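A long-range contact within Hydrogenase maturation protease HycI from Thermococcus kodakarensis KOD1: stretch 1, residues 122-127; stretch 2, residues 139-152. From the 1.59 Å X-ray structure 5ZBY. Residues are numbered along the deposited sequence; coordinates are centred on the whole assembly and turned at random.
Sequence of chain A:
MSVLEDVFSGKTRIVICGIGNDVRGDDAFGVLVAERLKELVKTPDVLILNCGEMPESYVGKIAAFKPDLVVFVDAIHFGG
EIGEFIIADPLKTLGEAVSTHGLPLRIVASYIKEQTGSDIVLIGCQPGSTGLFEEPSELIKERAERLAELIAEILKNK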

ATOM      1  N   LEU A 122      -5.309  -3.021   2.517  1.00 20.96           N
ATOM      2  CA  LEU A 122      -4.337  -2.005   2.882  1.00 26.37           C
ATOM      3  C   LEU A 122      -3.295  -2.626   3.784  1.00 25.13           C
ATOM      4  O   LEU A 122      -3.653  -3.285   4.774  1.00 23.51           O
ATOM      5  CB  LEU A 122      -5.033  -0.831   3.588  1.00 21.72           C
ATOM      6  CG  LEU A 122      -4.168   0.199   4.324  1.00 27.43           C
ATOM      7  CD1 LEU A 122      -3.243   0.936   3.373  1.00 25.23           C
ATOM      8  CD2 LEU A 122      -5.093   1.174   5.082  1.00 28.57           C
ATOM      9  N   ILE A 123      -2.013  -2.496   3.448  1.00 23.03           N
ATOM     10  CA  ILE A 123      -0.953  -2.858   4.377  1.00 21.69           C
ATOM     11  C   ILE A 123      -0.344  -1.557   4.922  1.00 24.84           C
ATOM     12  O   ILE A 123       0.215  -0.775   4.148  1.00 24.05           O
ATOM     13  CB  ILE A 123       0.154  -3.729   3.731  1.00 24.72           C
ATOM     14  CG1 ILE A 123      -0.459  -4.986   3.117  1.00 21.85           C
ATOM     15  CG2 ILE A 123       1.245  -4.087   4.813  1.00 27.44           C
ATOM     16  CD1 ILE A 123       0.541  -5.722   2.197  1.00 28.19           C
ATOM     17  N   GLY A 124      -0.429  -1.342   6.234  1.00 22.34           N
ATOM     18  CA  GLY A 124       0.113  -0.134   6.832  1.00 23.05           C
ATOM     19  C   GLY A 124       1.334  -0.418   7.681  1.00 23.76           C
ATOM     20  O   GLY A 124       1.519  -1.530   8.163  1.00 25.48           O
ATOM     21  N   CYS A 125       2.168   0.598   7.872  1.00 22.93           N
ATOM     22  CA  CYS A 125       3.287   0.484   8.802  1.00 21.67           C
ATOM     23  C   CYS A 125       3.244   1.711   9.695  1.00 22.53           C
ATOM     24  O   CYS A 125       3.048   2.800   9.196  1.00 22.92           O
ATOM     25  CB  CYS A 125       4.609   0.417   8.029  1.00 24.75           C
ATOM     26  SG  CYS A 125       6.030   0.161   9.084  1.00 29.61           S
ATOM     27  N   GLN A 126       3.355   1.538  11.012  1.00 23.25           N
ATOM     28  CA  GLN A 126       3.258   2.681  11.951  1.00 25.20           C
ATOM     29  C   GLN A 126       4.481   3.611  11.855  1.00 22.61           C
ATOM     30  O   GLN A 126       5.594   3.174  12.062  1.00 25.53           O
ATOM     31  CB  GLN A 126       3.114   2.132  13.380  1.00 22.01           C
ATOM     32  CG  GLN A 126       3.234   3.200  14.459  1.00 22.12           C
ATOM     33  CD  GLN A 126       1.989   4.009  14.527  1.00 25.53           C
ATOM     34  OE1 GLN A 126       0.876   3.457  14.650  1.00 26.90           O
ATOM     35  NE2 GLN A 126       2.133   5.325  14.433  1.00 26.23           N
ATOM     36  N   PRO A 127       4.267   4.892  11.519  1.00 24.21           N
ATOM     37  CA  PRO A 127       5.403   5.824  11.455  1.00 21.37           C
ATOM     38  C   PRO A 127       5.721   6.421  12.805  1.00 25.20           C
ATOM     39  O   PRO A 127       4.866   6.478  13.673  1.00 27.14           O
ATOM     40  CB  PRO A 127       4.910   6.923  10.523  1.00 24.82           C
ATOM     41  CG  PRO A 127       3.431   6.995  10.802  1.00 25.44           C
ATOM     42  CD  PRO A 127       3.015   5.525  11.058  1.00 24.86           C
ATOM     43  N   LEU A 139      14.719   2.682  10.689  1.00 29.63           N
ATOM     44  CA  LEU A 139      13.781   1.601  10.995  1.00 29.40           C
ATOM     45  C   LEU A 139      12.726   1.459   9.885  1.00 28.00           C
ATOM     46  O   LEU A 139      12.500   0.378   9.398  1.00 28.41           O
ATOM     47  CB  LEU A 139      13.098   1.843  12.356  1.00 27.90           C
ATOM     48  CG  LEU A 139      11.991   0.849  12.729  1.00 30.91           C
ATOM     49  CD1 LEU A 139      12.467  -0.564  12.627  1.00 41.70           C
ATOM     50  CD2 LEU A 139      11.578   1.176  14.195  1.00 35.32           C
ATOM     51  N   ILE A 140      12.123   2.552   9.480  1.00 25.11           N
ATOM     52  CA  ILE A 140      11.142   2.523   8.420  1.00 23.13           C
ATOM     53  C   ILE A 140      11.748   2.084   7.105  1.00 31.21           C
ATOM     54  O   ILE A 140      11.110   1.424   6.364  1.00 26.38           O
ATOM     55  CB  ILE A 140      10.398   3.860   8.297  1.00 25.55           C
ATOM     56  CG1 ILE A 140       9.426   4.053   9.445  1.00 39.69           C
ATOM     57  CG2 ILE A 140       9.674   4.026   6.978  1.00 28.92           C
ATOM     58  CD1 ILE A 140       8.702   2.845   9.898  1.00 36.64           C
ATOM     59  N   LYS A 141      12.960   2.508   6.813  1.00 27.87           N
ATOM     60  CA  LYS A 141      13.613   2.005   5.593  1.00 29.90           C
ATOM     61  C   LYS A 141      13.773   0.512   5.657  1.00 29.44           C
ATOM     62  O   LYS A 141      13.550  -0.196   4.640  1.00 30.15           O
ATOM     63  CB  LYS A 141      14.983   2.654   5.372  1.00 35.09           C
ATOM     64  CG  LYS A 141      14.905   4.118   5.034  1.00 37.07           C
ATOM     65  CD  LYS A 141      16.303   4.725   4.883  1.00 44.10           C
ATOM     66  CE  LYS A 141      16.684   5.581   6.056  1.00 68.75           C
ATOM     67  NZ  LYS A 141      17.964   6.288   5.772  1.00 92.98           N
ATOM     68  N   GLU A 142      14.153   0.010   6.824  1.00 33.41           N
ATOM     69  CA  GLU A 142      14.362  -1.429   6.964  1.00 33.84           C
ATOM     70  C   GLU A 142      13.020  -2.172   6.830  1.00 33.11           C
ATOM     71  O   GLU A 142      12.958  -3.263   6.243  1.00 32.99           O
ATOM     72  CB  GLU A 142      15.073  -1.738   8.292  1.00 33.26           C
ATOM     73  CG  GLU A 142      15.304  -3.223   8.537  1.00 44.70           C
ATOM     74  CD  GLU A 142      14.154  -3.886   9.269  1.00 63.88           C
ATOM     75  OE1 GLU A 142      13.540  -3.212  10.134  1.00 89.35           O
ATOM     76  OE2 GLU A 142      13.862  -5.077   8.979  1.00 56.26           O
ATOM     77  N   ARG A 143      11.953  -1.585   7.369  1.00 29.62           N
ATOM     78  CA  ARG A 143      10.631  -2.196   7.337  1.00 28.21           C
ATOM     79  C   ARG A 143      10.122  -2.199   5.888  1.00 26.72           C
ATOM     80  O   ARG A 143       9.482  -3.153   5.449  1.00 28.39           O
ATOM     81  CB  ARG A 143       9.645  -1.456   8.275  1.00 27.67           C
ATOM     82  CG  ARG A 143       9.918  -1.658   9.800  1.00 29.45           C
ATOM     83  CD  ARG A 143       9.530  -3.067  10.279  1.00 30.06           C
ATOM     84  NE  ARG A 143      10.570  -4.025   9.947  1.00 55.22           N
ATOM     85  CZ  ARG A 143      10.472  -5.334  10.158  1.00 54.49           C
ATOM     86  NH1 ARG A 143       9.373  -5.828  10.710  1.00 47.77           N
ATOM     87  NH2 ARG A 143      11.467  -6.145   9.804  1.00 55.61           N
ATOM     88  N   ALA A 144      10.387  -1.121   5.139  1.00 27.67           N
ATOM     89  CA  ALA A 144       9.960  -1.082   3.718  1.00 23.19           C
ATOM     90  C   ALA A 144      10.685  -2.159   2.933  1.00 29.12           C
ATOM     91  O   ALA A 144      10.071  -2.867   2.129  1.00 27.13           O
ATOM     92  CB  ALA A 144      10.232   0.285   3.108  1.00 25.47           C
ATOM     93  N   GLU A 145      11.988  -2.287   3.179  1.00 29.90           N
ATOM     94  CA  GLU A 145      12.781  -3.296   2.442  1.00 32.83           C
ATOM     95  C   GLU A 145      12.261  -4.695   2.806  1.00 35.49           C
ATOM     96  O   GLU A 145      12.086  -5.568   1.949  1.00 36.14           O
ATOM     97  CB  GLU A 145      14.279  -3.141   2.769  1.00 37.30           C
ATOM     98  CG  GLU A 145      15.190  -4.150   2.109  1.00 55.04           C
ATOM     99  CD  GLU A 145      15.309  -3.942   0.603  1.00 65.65           C
ATOM    100  OE1 GLU A 145      15.158  -2.790   0.125  1.00 56.43           O
ATOM    101  OE2 GLU A 145      15.565  -4.939  -0.105  1.00 89.02           O
ATOM    102  N   ARG A 146      11.989  -4.904   4.084  1.00 33.88           N
ATOM    103  CA  ARG A 146      11.439  -6.177   4.541  1.00 30.24           C
ATOM    104  C   ARG A 146      10.082  -6.511   3.911  1.00 37.53           C
ATOM    105  O   ARG A 146       9.882  -7.623   3.375  1.00 34.39           O
ATOM    106  CB  ARG A 146      11.346  -6.153   6.071  1.00 31.44           C
ATOM    107  CG  ARG A 146      10.750  -7.395   6.671  1.00 46.65           C
ATOM    108  CD  ARG A 146      11.560  -8.607   6.276  1.00 57.60           C
ATOM    109  NE  ARG A 146      11.136  -9.787   7.009  1.00 82.95           N
ATOM    110  CZ  ARG A 146      11.610 -11.003   6.787  1.00104.31           C
ATOM    111  NH1 ARG A 146      12.524 -11.199   5.840  1.00 82.98           N
ATOM    112  NH2 ARG A 146      11.164 -12.024   7.512  1.00 74.29           N
ATOM    113  N   LEU A 147       9.159  -5.548   3.889  1.00 30.93           N
ATOM    114  CA  LEU A 147       7.854  -5.805   3.255  1.00 30.01           C
ATOM    115  C   LEU A 147       8.000  -6.042   1.757  1.00 30.53           C
ATOM    116  O   LEU A 147       7.294  -6.882   1.174  1.00 30.15           O
ATOM    117  CB  LEU A 147       6.873  -4.640   3.506  1.00 26.34           C
ATOM    118  CG  LEU A 147       5.491  -4.866   2.875  1.00 25.96           C
ATOM    119  CD1 LEU A 147       4.751  -6.080   3.446  1.00 31.96           C
ATOM    120  CD2 LEU A 147       4.689  -3.583   3.092  1.00 24.94           C
ATOM    121  N   ALA A 148       8.874  -5.276   1.103  1.00 27.02           N
ATOM    122  CA  ALA A 148       9.051  -5.507  -0.352  1.00 24.49           C
ATOM    123  C   ALA A 148       9.598  -6.895  -0.586  1.00 31.61           C
ATOM    124  O   ALA A 148       9.174  -7.555  -1.536  1.00 33.17           O
ATOM    125  CB  ALA A 148       9.966  -4.461  -0.972  1.00 26.85           C
ATOM    126  N   GLU A 149      10.532  -7.339   0.247  1.00 33.93           N
ATOM    127  CA  GLU A 149      11.051  -8.710   0.121  1.00 37.70           C
ATOM    128  C   GLU A 149       9.988  -9.779   0.367  1.00 37.28           C
ATOM    129  O   GLU A 149       9.924 -10.791  -0.368  1.00 37.23           O
ATOM    130  CB  GLU A 149      12.227  -8.935   1.070  1.00 36.07           C
ATOM    131  CG  GLU A 149      13.478  -8.157   0.714  1.00 51.15           C
ATOM    132  CD  GLU A 149      14.647  -8.486   1.633  1.00 76.13           C
ATOM    133  OE1 GLU A 149      14.503  -9.392   2.484  1.00 84.54           O
ATOM    134  OE2 GLU A 149      15.715  -7.842   1.496  1.00 85.90           O
ATOM    135  N   LEU A 150       9.150  -9.580   1.373  1.00 32.93           N
ATOM    136  CA  LEU A 150       8.119 -10.568   1.680  1.00 36.82           C
ATOM    137  C   LEU A 150       7.151 -10.656   0.511  1.00 49.24           C
ATOM    138  O   LEU A 150       6.759 -11.758   0.061  1.00 36.50           O
ATOM    139  CB  LEU A 150       7.395 -10.213   2.978  1.00 34.14           C
ATOM    140  CG  LEU A 150       8.302 -10.291   4.213  1.00 49.83           C
ATOM    141  CD1 LEU A 150       7.710  -9.537   5.380  1.00 40.84           C
ATOM    142  CD2 LEU A 150       8.530 -11.756   4.578  1.00 49.88           C
ATOM    143  N   ILE A 151       6.775  -9.493  -0.013  1.00 30.51           N
ATOM    144  CA  ILE A 151       5.832  -9.492  -1.138  1.00 29.23           C
ATOM    145  C   ILE A 151       6.488 -10.082  -2.365  1.00 31.92           C
ATOM    146  O   ILE A 151       5.846 -10.886  -3.084  1.00 33.59           O
ATOM    147  CB  ILE A 151       5.291  -8.074  -1.442  1.00 30.36           C
ATOM    148  CG1 ILE A 151       4.375  -7.646  -0.292  1.00 29.53           C
ATOM    149  CG2 ILE A 151       4.550  -8.065  -2.808  1.00 32.04           C
ATOM    150  CD1 ILE A 151       3.941  -6.197  -0.364  1.00 32.29           C
ATOM    151  N   ALA A 152       7.740  -9.716  -2.628  1.00 29.44           N
ATOM    152  CA  ALA A 152       8.378 -10.225  -3.866  1.00 37.28           C
ATOM    153  C   ALA A 152       8.536 -11.737  -3.820  1.00 49.94           C
ATOM    154  O   ALA A 152       8.425 -12.416  -4.845  1.00 46.01           O
ATOM    155  CB  ALA A 152       9.715  -9.584  -4.110  1.00 35.79           C
TER

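Strand 122-125 of the maturation protease HycI lies against helix 139-152, the two running roughly antiparallel (152° between their N-to-C directions) with axes 10.5 Å apart at closest approach. No hydrogen bond crosses between them; the contact is apolar packing that buries 229 Å² in all. Alternation along the strand sets the pattern: Ile123 and Cys125 direct their CA-to-CB bonds toward the helix, whereas a CB on Gly124 would point away. The helix answers with Ile140, Arg143, Leu147 and Ile151, spaced three or four residues apart and so gathered on one face. Its backbone NH groups from Arg143 to Ala152 are spent on i to i-4 hydrogen bonds of 2.8-3.0 Å.

Ile123 uses both branches. With chi1 m and chi2 t, CG2 of Ile123 sits 3.9 Å from CD2 of Leu147, while the extended CG1 arm carries CD1 of Ile123 to 4.3 Å from CD1 of Ile151. Leu147 is t,p, which brings CD2 to the strand; Ile151, m,t, reaches out with its own CD1.

Cys125, chi1 t, sets SG against two helix residues, 3.9 Å from CD1 of Ile140 and 4.0 Å from CB of Arg143. Ile140 has chi2 at -38°, in the m range rather than the t of the other two isoleucines, and its CD1 also lies 3.8 Å from the backbone O of Gln126, a van der Waals approach.

Arg143 starts toward the strand, but its end leads away. Chi angles m, m and p fold the chain back to Glu142, so that Arg143 NH2 forms a salt bridge with Glu142 OE2 at 2.7 Å and Arg143 NE a hydrogen bond to Glu142 OE1 at 3.1 Å. The charge thus stays off the apolar contact, to which CB contributes. The end of Gln126 likewise leads away, its NE2 donating to O of Pro127 at 3.1 Å.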